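PDB 7BUG: terminal oxygenase component of carbazole from Janthinobacterium sp., which catalyses the angular dioxygenation of carbazole at C-9a and the adjacent C-1, as the ring-hydroxylating oxygenase of a multicomponent enzyme with a Rieske [2Fe-2S] cluster and a non-haem iron. Local coordinates for the interface of chains A and B. Sequence-based numbering; all coordinates share one arbitrary frame. Chains: chain A/B, Terminal oxygenase component of carbazole.

The interface of chains A and B. Residues chain A 91-92; chain B 177, 183, 186, 335-336, 340.
A Rieske-domain loop of chain A, carrying A:Trp91 and A:Tyr92 just after the cluster ligand A:Cys90, enters between helix 171-179, the 3-10 turn 183-187 and helix 331-345 of chain B. The two indoles, A:Trp91 and B:Trp335, approach from opposite directions and meet edge on face at a slant, the planes about 50° apart: the CZ3-CH2 edge of B:Trp335 lies over the six-membered ring of A:Trp91, toward its rim, CZ3 to CZ3 at 3.4 Å. CB of A:Tyr92 rests against the opposite face of A:Trp91, near its rim. With CG of A:Tyr92 turned away from its own backbone N (chi1 -157°), the phenol points in among side chains of chain B. OH of A:Tyr92 donates to the amide oxygen OD1 of B:Asn177 at 2.7 Å, tilted 23° from the carbonyl plane. CD1 of A:Tyr92 lies 3.7 Å from CG2 of B:Ile186. CE1 of A:Tyr92 is 3.7 Å from CB of the iron ligand B:His183. At the other edge SD of B:Met340 sits in the ring plane, 3.8 Å from CE2 of A:Tyr92, while its bent chain brings CE to the phenol oxygen. A phenylalanine in place of A:Tyr92 would probably leave OD1 of B:Asn177 without this donor and its amide less firmly fixed. The contact joins the Rieske domain of one subunit to the catalytic iron site of the next within the trimer, where electrons pass from cluster to mononuclear iron in this family.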
loop_
_atom_site.group_PDB
_atom_site.type_symbol
_atom_site.label_atom_id
_atom_site.label_comp_id
_atom_site.label_asym_id
_atom_site.label_seq_id
_atom_site.Cartn_x
_atom_site.Cartn_y
_atom_site.Cartn_z
ATOM N N TRP A 91 25.636 11.675 -9.618
ATOM C CA TRP A 91 25.015 12.747 -10.423
ATOM C C TRP A 91 24.650 13.976 -9.584
ATOM O O TRP A 91 24.359 15.019 -10.189
ATOM C CB TRP A 91 23.786 12.188 -11.125
ATOM C CG TRP A 91 22.840 11.544 -10.179
ATOM C CD1 TRP A 91 22.783 10.209 -9.854
ATOM C CD2 TRP A 91 21.843 12.200 -9.369
ATOM N NE1 TRP A 91 21.801 9.992 -8.929
ATOM C CE2 TRP A 91 21.236 11.188 -8.580
ATOM C CE3 TRP A 91 21.415 13.509 -9.220
ATOM C CZ2 TRP A 91 20.195 11.464 -7.687
ATOM C CZ3 TRP A 91 20.422 13.796 -8.303
ATOM C CH2 TRP A 91 19.828 12.783 -7.537
ATOM N N TYR A 92 24.620 13.862 -8.256
ATOM C CA TYR A 92 24.024 14.934 -7.442
ATOM C C TYR A 92 25.104 15.974 -7.106
ATOM O O TYR A 92 24.927 17.137 -7.453
ATOM C CB TYR A 92 23.330 14.323 -6.239
ATOM C CG TYR A 92 22.229 15.152 -5.594
ATOM C CD1 TYR A 92 21.924 16.442 -5.984
ATOM C CD2 TYR A 92 21.547 14.633 -4.495
ATOM C CE1 TYR A 92 20.920 17.180 -5.368
ATOM C CE2 TYR A 92 20.576 15.371 -3.832
ATOM C CZ TYR A 92 20.261 16.652 -4.263
ATOM O OH TYR A 92 19.268 17.417 -3.687
ATOM N N ASN B 177 17.412 20.649 -1.109
ATOM C CA ASN B 177 17.771 20.706 -2.560
ATOM C C ASN B 177 17.858 22.172 -3.042
ATOM O O ASN B 177 18.847 22.516 -3.734
ATOM C CB ASN B 177 16.860 19.855 -3.426
ATOM C CG ASN B 177 17.345 19.956 -4.869
ATOM O OD1 ASN B 177 18.438 19.445 -5.198
ATOM N ND2 ASN B 177 16.644 20.770 -5.585
ATOM N N HIS B 183 24.662 21.451 -5.159
ATOM C CA HIS B 183 23.743 20.691 -6.028
ATOM C C HIS B 183 23.735 21.266 -7.437
ATOM O O HIS B 183 23.229 20.568 -8.318
ATOM C CB HIS B 183 22.315 20.651 -5.478
ATOM C CG HIS B 183 21.427 21.714 -5.956
ATOM N ND1 HIS B 183 21.433 23.005 -5.458
ATOM C CD2 HIS B 183 20.545 21.718 -6.985
ATOM C CE1 HIS B 183 20.578 23.743 -6.133
ATOM N NE2 HIS B 183 19.996 22.974 -7.045
ATOM N N ILE B 186 23.910 19.415 -10.808
ATOM C CA ILE B 186 22.815 18.750 -11.554
ATOM C C ILE B 186 22.324 19.638 -12.700
ATOM O O ILE B 186 21.646 19.094 -13.573
ATOM C CB ILE B 186 21.664 18.319 -10.642
ATOM C CG1 ILE B 186 20.788 19.504 -10.250
ATOM C CG2 ILE B 186 22.197 17.534 -9.473
ATOM C CD1 ILE B 186 19.508 19.112 -9.488
ATOM N N TRP B 335 13.443 15.728 -9.905
ATOM C CA TRP B 335 13.821 14.306 -9.806
ATOM C C TRP B 335 14.913 14.147 -8.742
ATOM O O TRP B 335 14.948 13.073 -8.126
ATOM C CB TRP B 335 14.075 13.636 -11.161
ATOM C CG TRP B 335 15.190 14.167 -11.939
ATOM C CD1 TRP B 335 15.128 14.961 -13.056
ATOM C CD2 TRP B 335 16.551 13.733 -11.791
ATOM N NE1 TRP B 335 16.404 15.160 -13.509
ATOM C CE2 TRP B 335 17.298 14.460 -12.725
ATOM C CE3 TRP B 335 17.217 12.944 -10.843
ATOM C CZ2 TRP B 335 18.684 14.349 -12.783
ATOM C CZ3 TRP B 335 18.579 12.793 -10.940
ATOM C CH2 TRP B 335 19.302 13.504 -11.900
ATOM N N ALA B 336 15.757 15.136 -8.494
ATOM C CA ALA B 336 16.744 15.089 -7.380
ATOM C C ALA B 336 16.006 14.849 -6.052
ATOM O O ALA B 336 16.415 13.970 -5.261
ATOM C CB ALA B 336 17.612 16.308 -7.310
ATOM N N MET B 340 15.966 11.396 -3.249
ATOM C CA MET B 340 16.372 11.394 -1.804
ATOM C C MET B 340 15.312 10.681 -0.972
ATOM O O MET B 340 15.564 10.440 0.222
ATOM C CB MET B 340 16.619 12.798 -1.272
ATOM C CG MET B 340 18.032 13.283 -1.647
ATOM S SD MET B 340 18.519 14.759 -0.755
ATOM C CE MET B 340 17.311 15.734 -1.691
#